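Local coordinates for protein glycosyl transferase (Staphylococcus aureus, PDB 5U02) that belongs to the TarS-type glycosyl transferases and consists here of a helical linker domain followed by two beta domains of the E-set clan, at residues R36-S41 / P83-A88; I132-P137 / V219-E224; T142-D147 / L256-T261; K172-S175 / H180-Y183. All coordinates share one frame; numbering follows the deposited sequence.

Interaction 1 of 4, residues R36-S41 / P83-A88; sequences RHFSFS and PLLHYA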
loop_
_atom_site.group_PDB
_atom_site.type_symbol
_atom_site.label_atom_id
_atom_site.label_comp_id
_atom_site.label_asym_id
_atom_site.label_seq_id
_atom_site.Cartn_x
_atom_site.Cartn_y
_atom_site.Cartn_z
ATOM N N ARG A 36 -14.455 9.867 -35.644
ATOM C CA ARG A 36 -13.423 10.865 -35.889
ATOM C C ARG A 36 -13.926 12.275 -35.619
ATOM O O ARG A 36 -13.234 13.070 -34.969
ATOM C CB ARG A 36 -12.925 10.763 -37.328
ATOM C CG ARG A 36 -11.629 9.980 -37.561
ATOM C CD ARG A 36 -10.904 10.665 -38.698
ATOM N NE ARG A 36 -11.667 10.650 -39.928
ATOM C CZ ARG A 36 -12.062 11.742 -40.564
ATOM N NH1 ARG A 36 -11.795 12.927 -40.036
ATOM N NH2 ARG A 36 -12.743 11.631 -41.714
ATOM N N HIS A 37 -15.109 12.603 -36.149
ATOM C CA HIS A 37 -15.664 13.948 -36.038
ATOM C C HIS A 37 -15.865 14.359 -34.578
ATOM O O HIS A 37 -15.574 15.499 -34.200
ATOM C CB HIS A 37 -16.973 14.001 -36.833
ATOM C CG HIS A 37 -17.883 15.132 -36.458
ATOM N ND1 HIS A 37 -17.792 16.394 -37.007
ATOM C CD2 HIS A 37 -18.923 15.174 -35.596
ATOM C CE1 HIS A 37 -18.739 17.165 -36.496
ATOM N NE2 HIS A 37 -19.435 16.449 -35.634
ATOM N N PHE A 38 -16.391 13.450 -33.744
ATOM C CA PHE A 38 -16.512 13.730 -32.314
ATOM C C PHE A 38 -15.151 13.750 -31.626
ATOM O O PHE A 38 -15.022 14.341 -30.550
ATOM C CB PHE A 38 -17.435 12.706 -31.602
ATOM C CG PHE A 38 -18.947 13.016 -31.681
ATOM C CD1 PHE A 38 -19.718 12.583 -32.746
ATOM C CD2 PHE A 38 -19.597 13.690 -30.658
ATOM C CE1 PHE A 38 -21.070 12.850 -32.829
ATOM C CE2 PHE A 38 -20.957 13.959 -30.736
ATOM C CZ PHE A 38 -21.690 13.533 -31.825
ATOM N N SER A 39 -14.135 13.121 -32.212
ATOM C CA SER A 39 -12.817 13.107 -31.595
ATOM C C SER A 39 -11.943 14.270 -32.042
ATOM O O SER A 39 -11.039 14.671 -31.300
ATOM C CB SER A 39 -12.101 11.787 -31.901
ATOM O OG SER A 39 -12.732 10.696 -31.254
ATOM N N PHE A 40 -12.190 14.835 -33.226
ATOM C CA PHE A 40 -11.247 15.780 -33.809
ATOM C C PHE A 40 -11.899 17.013 -34.428
ATOM O O PHE A 40 -11.245 17.707 -35.215
ATOM C CB PHE A 40 -10.383 15.067 -34.859
ATOM C CG PHE A 40 -9.851 13.742 -34.393
ATOM C CD1 PHE A 40 -8.907 13.682 -33.383
ATOM C CD2 PHE A 40 -10.314 12.557 -34.944
ATOM C CE1 PHE A 40 -8.426 12.467 -32.936
ATOM C CE2 PHE A 40 -9.836 11.336 -34.503
ATOM C CZ PHE A 40 -8.895 11.293 -33.492
ATOM N N SER A 41 -13.145 17.322 -34.093
ATOM C CA SER A 41 -13.812 18.493 -34.650
ATOM C C SER A 41 -14.249 19.433 -33.532
ATOM O O SER A 41 -13.949 19.222 -32.352
ATOM C CB SER A 41 -15.017 18.091 -35.500
ATOM O OG SER A 41 -16.100 17.716 -34.663
ATOM N N PRO A 83 -24.145 8.066 -25.174
ATOM C CA PRO A 83 -24.950 9.084 -24.479
ATOM C C PRO A 83 -25.040 10.406 -25.226
ATOM O O PRO A 83 -26.106 11.034 -25.216
ATOM C CB PRO A 83 -24.235 9.237 -23.128
ATOM C CG PRO A 83 -23.496 7.950 -22.944
ATOM C CD PRO A 83 -23.062 7.551 -24.316
ATOM N N LEU A 84 -23.967 10.838 -25.891
ATOM C CA LEU A 84 -23.997 12.133 -26.563
ATOM C C LEU A 84 -24.822 12.083 -27.843
ATOM O O LEU A 84 -25.470 13.068 -28.206
ATOM C CB LEU A 84 -22.574 12.605 -26.848
ATOM C CG LEU A 84 -21.707 12.735 -25.602
ATOM C CD1 LEU A 84 -20.238 12.434 -25.882
ATOM C CD2 LEU A 84 -21.881 14.113 -25.001
ATOM N N LEU A 85 -24.805 10.952 -28.547
ATOM C CA LEU A 85 -25.707 10.784 -29.683
ATOM C C LEU A 85 -27.160 10.808 -29.233
ATOM O O LEU A 85 -28.021 11.377 -29.914
ATOM C CB LEU A 85 -25.412 9.475 -30.424
ATOM C CG LEU A 85 -24.056 9.292 -31.101
ATOM C CD1 LEU A 85 -23.906 7.868 -31.632
ATOM C CD2 LEU A 85 -23.904 10.303 -32.219
ATOM N N HIS A 86 -27.449 10.207 -28.077
ATOM C CA HIS A 86 -28.822 10.135 -27.591
ATOM C C HIS A 86 -29.337 11.513 -27.186
ATOM O O HIS A 86 -30.411 11.938 -27.627
ATOM C CB HIS A 86 -28.895 9.141 -26.428
ATOM C CG HIS A 86 -30.061 9.345 -25.512
ATOM N ND1 HIS A 86 -30.044 10.254 -24.477
ATOM C CD2 HIS A 86 -31.275 8.748 -25.469
ATOM C CE1 HIS A 86 -31.200 10.213 -23.838
ATOM N NE2 HIS A 86 -31.965 9.307 -24.421
ATOM N N TYR A 87 -28.577 12.236 -26.360
ATOM C CA TYR A 87 -28.982 13.586 -25.981
ATOM C C TYR A 87 -28.866 14.579 -27.129
ATOM O O TYR A 87 -29.421 15.679 -27.028
ATOM C CB TYR A 87 -28.162 14.080 -24.788
ATOM C CG TYR A 87 -28.355 13.255 -23.536
ATOM C CD1 TYR A 87 -29.602 13.141 -22.939
ATOM C CD2 TYR A 87 -27.284 12.601 -22.946
ATOM C CE1 TYR A 87 -29.777 12.385 -21.794
ATOM C CE2 TYR A 87 -27.449 11.848 -21.807
ATOM C CZ TYR A 87 -28.695 11.744 -21.235
ATOM O OH TYR A 87 -28.845 10.991 -20.099
ATOM N N ALA A 88 -28.160 14.230 -28.207
ATOM C CA ALA A 88 -28.155 15.084 -29.391
ATOM C C ALA A 88 -29.513 15.058 -30.080
ATOM O O ALA A 88 -30.128 16.108 -30.295
ATOM C CB ALA A 88 -27.055 14.649 -30.357
#

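Interaction 2 of 4, residues I132-P137 / V219-E224; sequences IDIAKP and VQIGTE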
loop_
_atom_site.group_PDB
_atom_site.type_symbol
_atom_site.label_atom_id
_atom_site.label_comp_id
_atom_site.label_asym_id
_atom_site.label_seq_id
_atom_site.Cartn_x
_atom_site.Cartn_y
_atom_site.Cartn_z
ATOM N N ILE A 132 -19.523 1.208 -21.222
ATOM C CA ILE A 132 -18.717 2.330 -21.692
ATOM C C ILE A 132 -17.252 2.054 -21.378
ATOM O O ILE A 132 -16.880 1.891 -20.211
ATOM C CB ILE A 132 -19.182 3.647 -21.051
ATOM C CG1 ILE A 132 -20.697 3.802 -21.214
ATOM C CG2 ILE A 132 -18.441 4.828 -21.655
ATOM C CD1 ILE A 132 -21.250 5.101 -20.670
ATOM N N ASP A 133 -16.420 2.008 -22.419
ATOM C CA ASP A 133 -14.995 1.740 -22.253
ATOM C C ASP A 133 -14.332 2.830 -21.410
ATOM O O ASP A 133 -14.817 3.960 -21.309
ATOM C CB ASP A 133 -14.305 1.647 -23.618
ATOM C CG ASP A 133 -14.444 0.274 -24.257
ATOM O OD1 ASP A 133 -14.972 -0.645 -23.600
ATOM O OD2 ASP A 133 -14.018 0.113 -25.421
ATOM N N ILE A 134 -13.203 2.478 -20.799
ATOM C CA ILE A 134 -12.430 3.404 -19.979
ATOM C C ILE A 134 -11.161 3.760 -20.741
ATOM O O ILE A 134 -10.294 2.904 -20.964
ATOM C CB ILE A 134 -12.100 2.820 -18.601
ATOM C CG1 ILE A 134 -13.363 2.278 -17.937
ATOM C CG2 ILE A 134 -11.449 3.882 -17.727
ATOM C CD1 ILE A 134 -13.215 2.083 -16.436
ATOM N N ALA A 135 -11.048 5.028 -21.135
ATOM C CA ALA A 135 -9.892 5.525 -21.863
ATOM C C ALA A 135 -8.719 5.758 -20.914
ATOM O O ALA A 135 -8.869 5.783 -19.691
ATOM C CB ALA A 135 -10.246 6.807 -22.615
ATOM N N LYS A 136 -7.536 5.922 -21.496
ATOM C CA LYS A 136 -6.339 6.119 -20.703
ATOM C C LYS A 136 -6.388 7.469 -19.992
ATOM O O LYS A 136 -6.806 8.473 -20.581
ATOM C CB LYS A 136 -5.099 6.033 -21.588
ATOM C CG LYS A 136 -3.973 5.206 -21.004
ATOM C CD LYS A 136 -3.004 4.754 -22.078
ATOM C CE LYS A 136 -1.775 5.645 -22.129
ATOM N NZ LYS A 136 -0.701 5.050 -22.972
ATOM N N PRO A 137 -5.999 7.537 -18.720
ATOM C CA PRO A 137 -5.992 8.826 -18.023
ATOM C C PRO A 137 -4.896 9.736 -18.543
ATOM O O PRO A 137 -3.818 9.290 -18.935
ATOM C CB PRO A 137 -5.723 8.451 -16.560
ATOM C CG PRO A 137 -5.046 7.131 -16.633
ATOM C CD PRO A 137 -5.686 6.423 -17.801
ATOM N N VAL A 219 -1.964 2.328 -13.645
ATOM C CA VAL A 219 -3.307 2.544 -13.116
ATOM C C VAL A 219 -4.105 1.268 -13.339
ATOM O O VAL A 219 -4.354 0.884 -14.487
ATOM C CB VAL A 219 -4.006 3.738 -13.785
ATOM C CG1 VAL A 219 -5.457 3.819 -13.336
ATOM C CG2 VAL A 219 -3.265 5.031 -13.472
ATOM N N GLN A 220 -4.512 0.620 -12.251
ATOM C CA GLN A 220 -5.156 -0.684 -12.311
ATOM C C GLN A 220 -6.615 -0.567 -11.894
ATOM O O GLN A 220 -6.927 0.042 -10.863
ATOM C CB GLN A 220 -4.427 -1.692 -11.423
ATOM C CG GLN A 220 -5.122 -3.039 -11.319
ATOM C CD GLN A 220 -4.140 -4.193 -11.245
ATOM O OE1 GLN A 220 -4.379 -5.265 -11.806
ATOM N NE2 GLN A 220 -3.026 -3.976 -10.557
ATOM N N ILE A 221 -7.498 -1.148 -12.696
ATOM C CA ILE A 221 -8.935 -1.173 -12.431
ATOM C C ILE A 221 -9.340 -2.642 -12.411
ATOM O O ILE A 221 -9.655 -3.235 -13.447
ATOM C CB ILE A 221 -9.733 -0.388 -13.473
ATOM C CG1 ILE A 221 -9.220 1.052 -13.563
ATOM C CG2 ILE A 221 -11.234 -0.468 -13.175
ATOM C CD1 ILE A 221 -9.795 1.829 -14.728
ATOM N N GLY A 222 -9.346 -3.244 -11.226
ATOM C CA GLY A 222 -9.563 -4.674 -11.137
ATOM C C GLY A 222 -8.389 -5.436 -11.714
ATOM O O GLY A 222 -7.441 -5.761 -10.994
ATOM N N THR A 223 -8.435 -5.723 -13.018
ATOM C CA THR A 223 -7.321 -6.359 -13.705
ATOM C C THR A 223 -6.974 -5.706 -15.039
ATOM O O THR A 223 -6.052 -6.177 -15.714
ATOM C CB THR A 223 -7.602 -7.853 -13.936
ATOM O OG1 THR A 223 -8.859 -8.012 -14.606
ATOM C CG2 THR A 223 -7.625 -8.613 -12.613
ATOM N N GLU A 224 -7.682 -4.653 -15.441
ATOM C CA GLU A 224 -7.335 -3.892 -16.635
ATOM C C GLU A 224 -6.294 -2.846 -16.253
ATOM O O GLU A 224 -6.545 -1.999 -15.388
ATOM C CB GLU A 224 -8.572 -3.234 -17.243
#

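Interaction 3 of 4, residues T142-D147 / L256-T261; sequences TAFKFD and LTPYFT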
loop_
_atom_site.group_PDB
_atom_site.type_symbol
_atom_site.label_atom_id
_atom_site.label_comp_id
_atom_site.label_asym_id
_atom_site.label_seq_id
_atom_site.Cartn_x
_atom_site.Cartn_y
_atom_site.Cartn_z
ATOM N N THR A 142 3.074 17.272 -11.682
ATOM C CA THR A 142 2.914 18.586 -11.074
ATOM C C THR A 142 3.987 18.917 -10.039
ATOM O O THR A 142 4.074 20.076 -9.620
ATOM C CB THR A 142 1.522 18.712 -10.436
ATOM O OG1 THR A 142 1.154 17.474 -9.818
ATOM C CG2 THR A 142 0.479 19.081 -11.488
ATOM N N ALA A 143 4.801 17.949 -9.619
ATOM C CA ALA A 143 5.958 18.242 -8.780
ATOM C C ALA A 143 7.039 17.204 -9.035
ATOM O O ALA A 143 6.746 16.045 -9.344
ATOM C CB ALA A 143 5.601 18.268 -7.287
ATOM N N PHE A 144 8.297 17.631 -8.901
ATOM C CA PHE A 144 9.424 16.701 -8.953
ATOM C C PHE A 144 10.598 17.317 -8.202
ATOM O O PHE A 144 11.244 18.233 -8.719
ATOM C CB PHE A 144 9.805 16.382 -10.396
ATOM C CG PHE A 144 10.842 15.298 -10.524
ATOM C CD1 PHE A 144 12.191 15.587 -10.394
ATOM C CD2 PHE A 144 10.464 13.988 -10.771
ATOM C CE1 PHE A 144 13.149 14.586 -10.505
ATOM C CE2 PHE A 144 11.416 12.979 -10.882
ATOM C CZ PHE A 144 12.759 13.277 -10.752
ATOM N N LYS A 145 10.882 16.804 -7.003
ATOM C CA LYS A 145 12.038 17.206 -6.211
ATOM C C LYS A 145 12.870 15.977 -5.862
ATOM O O LYS A 145 12.345 14.864 -5.761
ATOM C CB LYS A 145 11.624 17.914 -4.913
ATOM C CG LYS A 145 10.544 18.974 -5.075
ATOM C CD LYS A 145 11.053 20.205 -5.807
ATOM C CE LYS A 145 10.100 21.375 -5.609
ATOM N NZ LYS A 145 10.447 22.548 -6.462
ATOM N N PHE A 146 14.171 16.179 -5.661
ATOM C CA PHE A 146 15.029 15.055 -5.321
ATOM C C PHE A 146 16.314 15.558 -4.684
ATOM O O PHE A 146 16.678 16.732 -4.802
ATOM C CB PHE A 146 15.330 14.179 -6.547
ATOM C CG PHE A 146 16.302 14.789 -7.524
ATOM C CD1 PHE A 146 15.967 15.916 -8.256
ATOM C CD2 PHE A 146 17.538 14.203 -7.742
ATOM C CE1 PHE A 146 16.860 16.465 -9.170
ATOM C CE2 PHE A 146 18.431 14.748 -8.652
ATOM C CZ PHE A 146 18.090 15.881 -9.364
ATOM N N ASP A 147 16.975 14.644 -3.978
ATOM C CA ASP A 147 18.290 14.865 -3.394
ATOM C C ASP A 147 18.976 13.505 -3.305
ATOM O O ASP A 147 18.506 12.523 -3.886
ATOM C CB ASP A 147 18.168 15.578 -2.039
ATOM C CG ASP A 147 17.184 14.896 -1.100
ATOM O OD1 ASP A 147 17.231 13.652 -0.974
ATOM O OD2 ASP A 147 16.355 15.606 -0.486
ATOM N N LEU A 256 22.735 9.710 -10.269
ATOM C CA LEU A 256 21.372 9.486 -10.741
ATOM C C LEU A 256 20.905 10.816 -11.315
ATOM O O LEU A 256 20.811 11.812 -10.588
ATOM C CB LEU A 256 20.460 9.005 -9.614
ATOM C CG LEU A 256 19.009 8.646 -9.937
ATOM C CD1 LEU A 256 18.976 7.535 -10.956
ATOM C CD2 LEU A 256 18.235 8.229 -8.684
ATOM N N THR A 257 20.642 10.840 -12.616
ATOM C CA THR A 257 20.381 12.085 -13.339
ATOM C C THR A 257 19.005 12.035 -13.979
ATOM O O THR A 257 18.811 11.290 -14.960
ATOM C CB THR A 257 21.450 12.320 -14.410
ATOM O OG1 THR A 257 22.752 12.300 -13.811
ATOM C CG2 THR A 257 21.238 13.663 -15.105
ATOM N N PRO A 258 18.021 12.774 -13.471
ATOM C CA PRO A 258 16.766 12.925 -14.213
ATOM C C PRO A 258 16.997 13.714 -15.488
ATOM O O PRO A 258 17.839 14.614 -15.546
ATOM C CB PRO A 258 15.859 13.694 -13.242
ATOM C CG PRO A 258 16.477 13.488 -11.889
ATOM C CD PRO A 258 17.954 13.396 -12.139
ATOM N N TYR A 259 16.238 13.365 -16.523
ATOM C CA TYR A 259 16.311 14.085 -17.786
ATOM C C TYR A 259 15.062 13.765 -18.586
ATOM O O TYR A 259 14.269 12.894 -18.217
ATOM C CB TYR A 259 17.577 13.722 -18.574
ATOM C CG TYR A 259 17.565 12.296 -19.071
ATOM C CD1 TYR A 259 17.800 11.241 -18.201
ATOM C CD2 TYR A 259 17.317 11.998 -20.404
ATOM C CE1 TYR A 259 17.780 9.921 -18.640
ATOM C CE2 TYR A 259 17.299 10.683 -20.853
ATOM C CZ TYR A 259 17.534 9.649 -19.972
ATOM O OH TYR A 259 17.512 8.349 -20.439
ATOM N N PHE A 260 14.904 14.478 -19.697
ATOM C CA PHE A 260 13.724 14.387 -20.540
ATOM C C PHE A 260 14.131 13.904 -21.922
ATOM O O PHE A 260 15.126 14.375 -22.482
ATOM C CB PHE A 260 13.013 15.739 -20.610
ATOM C CG PHE A 260 12.545 16.231 -19.271
ATOM C CD1 PHE A 260 11.347 15.787 -18.736
ATOM C CD2 PHE A 260 13.320 17.106 -18.529
ATOM C CE1 PHE A 260 10.922 16.223 -17.489
ATOM C CE2 PHE A 260 12.898 17.550 -17.290
ATOM C CZ PHE A 260 11.696 17.110 -16.769
ATOM N N THR A 261 13.364 12.963 -22.459
ATOM C CA THR A 261 13.748 12.290 -23.686
ATOM C C THR A 261 13.560 13.204 -24.889
ATOM O O THR A 261 12.755 14.139 -24.884
ATOM C CB THR A 261 12.941 11.005 -23.873
ATOM O OG1 THR A 261 11.540 11.311 -23.883
ATOM C CG2 THR A 261 13.246 10.024 -22.751
#

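Interaction 4 of 4, residues K172-S175 / H180-Y183; sequences KLHS and HTMY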
loop_
_atom_site.group_PDB
_atom_site.type_symbol
_atom_site.label_atom_id
_atom_site.label_comp_id
_atom_site.label_asym_id
_atom_site.label_seq_id
_atom_site.Cartn_x
_atom_site.Cartn_y
_atom_site.Cartn_z
ATOM N N LYS A 172 5.985 3.343 -11.778
ATOM C CA LYS A 172 6.723 2.280 -12.442
ATOM C C LYS A 172 7.999 2.832 -13.055
ATOM O O LYS A 172 7.957 3.794 -13.829
ATOM C CB LYS A 172 5.868 1.614 -13.519
ATOM C CG LYS A 172 6.553 0.477 -14.245
ATOM C CD LYS A 172 5.615 -0.116 -15.281
ATOM C CE LYS A 172 6.250 -1.261 -16.028
ATOM N NZ LYS A 172 5.319 -1.752 -17.066
ATOM N N LEU A 173 9.125 2.221 -12.704
ATOM C CA LEU A 173 10.388 2.432 -13.397
ATOM C C LEU A 173 10.602 1.242 -14.323
ATOM O O LEU A 173 10.585 0.094 -13.872
ATOM C CB LEU A 173 11.550 2.572 -12.410
ATOM C CG LEU A 173 11.437 3.670 -11.346
ATOM C CD1 LEU A 173 12.704 3.758 -10.497
ATOM C CD2 LEU A 173 11.117 5.019 -11.982
ATOM N N HIS A 174 10.771 1.510 -15.611
ATOM C CA HIS A 174 10.911 0.467 -16.620
ATOM C C HIS A 174 12.216 0.715 -17.358
ATOM O O HIS A 174 12.415 1.799 -17.912
ATOM C CB HIS A 174 9.718 0.478 -17.582
ATOM C CG HIS A 174 9.359 -0.870 -18.138
ATOM N ND1 HIS A 174 8.334 -1.046 -19.048
ATOM C CD2 HIS A 174 9.885 -2.101 -17.919
ATOM C CE1 HIS A 174 8.246 -2.327 -19.359
ATOM N NE2 HIS A 174 9.175 -2.989 -18.690
ATOM N N SER A 175 13.114 -0.268 -17.342
ATOM C CA SER A 175 14.364 -0.111 -18.072
ATOM C C SER A 175 14.066 0.018 -19.558
ATOM O O SER A 175 13.054 -0.485 -20.052
ATOM C CB SER A 175 15.312 -1.287 -17.808
ATOM O OG SER A 175 14.796 -2.518 -18.292
ATOM N N HIS A 180 13.927 -4.952 -16.942
ATOM C CA HIS A 180 13.829 -4.815 -15.501
ATOM C C HIS A 180 12.855 -3.707 -15.130
ATOM O O HIS A 180 12.587 -2.785 -15.911
ATOM C CB HIS A 180 15.202 -4.565 -14.878
ATOM C CG HIS A 180 16.206 -5.631 -15.196
ATOM N ND1 HIS A 180 17.084 -5.536 -16.255
ATOM C CD2 HIS A 180 16.454 -6.825 -14.604
ATOM C CE1 HIS A 180 17.834 -6.623 -16.295
ATOM N NE2 HIS A 180 17.472 -7.422 -15.306
ATOM N N THR A 181 12.338 -3.809 -13.909
ATOM C CA THR A 181 11.170 -3.046 -13.514
ATOM C C THR A 181 11.276 -2.714 -12.032
ATOM O O THR A 181 11.856 -3.475 -11.254
ATOM C CB THR A 181 9.905 -3.852 -13.853
ATOM O OG1 THR A 181 8.926 -3.007 -14.472
ATOM C CG2 THR A 181 9.324 -4.529 -12.623
ATOM N N MET A 182 10.757 -1.550 -11.656
ATOM C CA MET A 182 10.628 -1.173 -10.256
ATOM C C MET A 182 9.260 -0.548 -10.061
ATOM O O MET A 182 8.810 0.234 -10.902
ATOM C CB MET A 182 11.721 -0.187 -9.804
ATOM C CG MET A 182 13.127 -0.776 -9.723
ATOM S SD MET A 182 14.285 0.342 -8.897
ATOM C CE MET A 182 15.384 0.759 -10.245
ATOM N N TYR A 183 8.598 -0.904 -8.963
ATOM C CA TYR A 183 7.290 -0.364 -8.620
ATOM C C TYR A 183 7.364 0.279 -7.245
ATOM O O TYR A 183 7.806 -0.360 -6.284
ATOM C CB TYR A 183 6.214 -1.451 -8.642
ATOM C CG TYR A 183 5.922 -1.994 -10.022
ATOM C CD1 TYR A 183 5.066 -1.322 -10.891
ATOM C CD2 TYR A 183 6.502 -3.176 -10.460
ATOM C CE1 TYR A 183 4.796 -1.817 -12.155
ATOM C CE2 TYR A 183 6.237 -3.680 -11.718
ATOM C CZ TYR A 183 5.389 -2.997 -12.564
ATOM O OH TYR A 183 5.135 -3.505 -13.819
#

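Interaction 1 of 4, residues R36-S41 / P83-A88
Phe38 of helix 23-40 and Leu84 of helix 82-89 mark the nearest approach of the two backbones, their CA atoms lying 9.6 Å apart, a gap bridged by apolar side chains; no hydrogen bond crosses it. Phe38 does most of the filling. It projects toward the other helix, and the ring turns so that CG sits beside the backbone N and opposite the carbonyl carbon (chi1 -84°), which sends the far rim outward between two consecutive leucines. One of these, Leu85, offers a single methyl: its CD2 lies 3.9 Å from Phe38 CE1 and is equally close to CZ, meeting the ring at a slant. From the neighbouring position Leu84 approaches less closely, its CB standing 4.4 Å from Phe38 CE2, also obliquely. A long, flat, apolar side chain suits this place, since it spans the distance with nothing polar to satisfy, while Leu85 gives a methyl and Leu84 its CB, so that consecutive leucines on the facing helix meet different carbons of the ring's far rim. All three residues are buried. Tyr96 of helix 93-105 packs against both Phe38 and Leu84, and Ile66 of helix 56-68 touches Phe38 and Leu85, so the aromatic ring is shared by several helices. The adjacent His37 takes another direction and lies against Phe5, Tyr6 and Met9 of helix 2-17. With 118 Å² buried between the segments, the direct contact is small, and it is characteristic of the hydrophobic core of an all-helical bundle, here that of the TarS linker domain.

Interaction 2 of 4, residues I132-P137 / V219-E224
No flat group takes part in this contact between Pro137 and Val219 or Ile134 and Ile221; the puckered ring of Pro137 offers the rim atom CG, which lies 4.2 Å from Val219 CG2 as the two side chains pass one another, running opposite ways. The other half of the contact lies between Ile134 and Ile221, which reach out tip to tip: Ile134 CD1 is 3.8 Å from Ile221 CD1, and that same methyl of Ile221 is 4.0 Å from Ile134 CG2. In Ile221, CG1 stands beside the backbone N and opposite the carbonyl carbon (chi1 -56°), extending its long branch to the partner. These contacts set the connection between strands 129-132 and 138-146 against the end of strand 212-221, where a two-residue beta hairpin turns into strand 224-229. The turn is closed by Ile221 N to Glu224 O, 3.0 Å, and by the reverse bond; Gly222 has a positive phi of 69°, which a residue without a side chain adopts easily. Phe160 packs on Ile134, Pro137 and Val219, adding an aromatic ring to the apolar cluster. Gln220, pointing away from it, uses NE2 to bond Gly165 O of the second subunit.

Interaction 3 of 4, residues T142-D147 / L256-T261
Pro258 meets two phenylalanines of strand 138-146, and the clearest interaction is a CH-pi contact: its CG sits over one face of the Phe146 ring, 4.0 Å from the centroid and 16° off the ring normal, displaced toward the rim. Proline suits this role, because its ring carbons offer a compact set of C-H groups to an aromatic face.

Apolar contacts complete the grip. Pro258 CD lies 3.7 Å from Phe146 CZ, while the edge of the second ring abuts the same proline, with Phe144 CE1 3.8 Å from Pro258 CG. The two rings therefore use different surfaces, face for Phe146 and edge for Phe144. Their first torsions differ accordingly: CG of Phe146 is squeezed between backbone N and carbonyl carbon (chi1 74°), whereas that of Phe144 swings opposite the N (chi1 -173°). Of the polar backbone, Leu256 O comes within 4.2 Å of Phe146 CE2, but no hydrogen bond joins the segments.

The strands run nearly antiparallel, at 157°, yet the axes of these short segments come no closer than 10.1 Å, a spacing of facing layers rather than of paired neighbours, as in the beta sandwiches of immunoglobulin-like E-set domains. Strand 138-146 pairs with 150-159, whose Ile151 backs both phenylalanines. Strand 252-260 lies between 245-249 and 267-274: Thr257 and Tyr259 bond Tyr270 and Ser268 on one side, and Leu256 bonds Ala245 on the other; Pro258 itself has no N-H to give. Ile267 packs on Phe144 and Ala245 on Phe146, so both neighbours of strand 252-260 also contribute to the apolar layer between the strands.

Interaction 4 of 4, residues K172-S175 / H180-Y183
Ser175 OG is held by two groups: His180 N donates to it over 2.9 Å at 170°, and Asn177 OD1, in the turn between the strands, is its other hydrogen-bond partner. The hydroxyl can serve both because OG lies between the backbone N and carbonyl carbon (chi1 64°), turned toward the opposite strand; a small polar residue suits a place where a backbone N-H needs an acceptor. On the same residue Ser175 N gives an almost straight bond, 178°, to His180 O at 2.9 Å. Further from the turn, Leu173 and Met182 form a hydrogen-bonded pair, with Leu173 N 2.7 Å from Met182 O and Met182 N 2.8 Å from Leu173 O. This is the ladder of an antiparallel beta hairpin, strands 168-175 and 181-190, joined by the five residues 176-180.

Leu173 and Met182 occupy one face, their CB atoms 3.8 Å apart and the bent methionine bringing CE to 4.0 Å from Leu173 CD1; flexible apolar chains fill this buried side. Lys172, His174, Thr181 and Tyr183 share the other. Lys172 is fully extended and runs beside Tyr183, the two pointing the same way, with Lys172 CE 3.3 Å from Tyr183 OH. Its long methylene chain packs on the tyrosine while NZ reaches a salt bridge with Glu227. That same CE lies over a face of the His174 ring, whose edge turns toward the facing strand, CD2 being 3.4 Å from His180 O. Backbone hydrogen bonds from Tyr183 continue to the second subunit, whose Asn191 packs on His180 and Thr181.

Overall arrangement
From the N terminus, interaction 1 comes first, joining helices 23-40 and 82-89 across 41 residues and closing before the others open. Interaction 2 opens at the end of the small three-stranded sheet and closes where the end of strand 212-221 packs on the connection that follows that sheet, 81 residues on. Interaction 3 opens within that span at 142-147 and closes later, at 256-261, so the two cross; the short hairpin of interaction 4 falls inside both. Interactions 2, 3 and 4 all reach the large antiparallel sheet, and interactions 2 and 4 also touch the second subunit. Interaction 1 touches interaction 2 directly, Pro83 CG lying 4.3 Å from Ile132 CD1, whereas interactions 1 and 3 have centres about 39 Å apart.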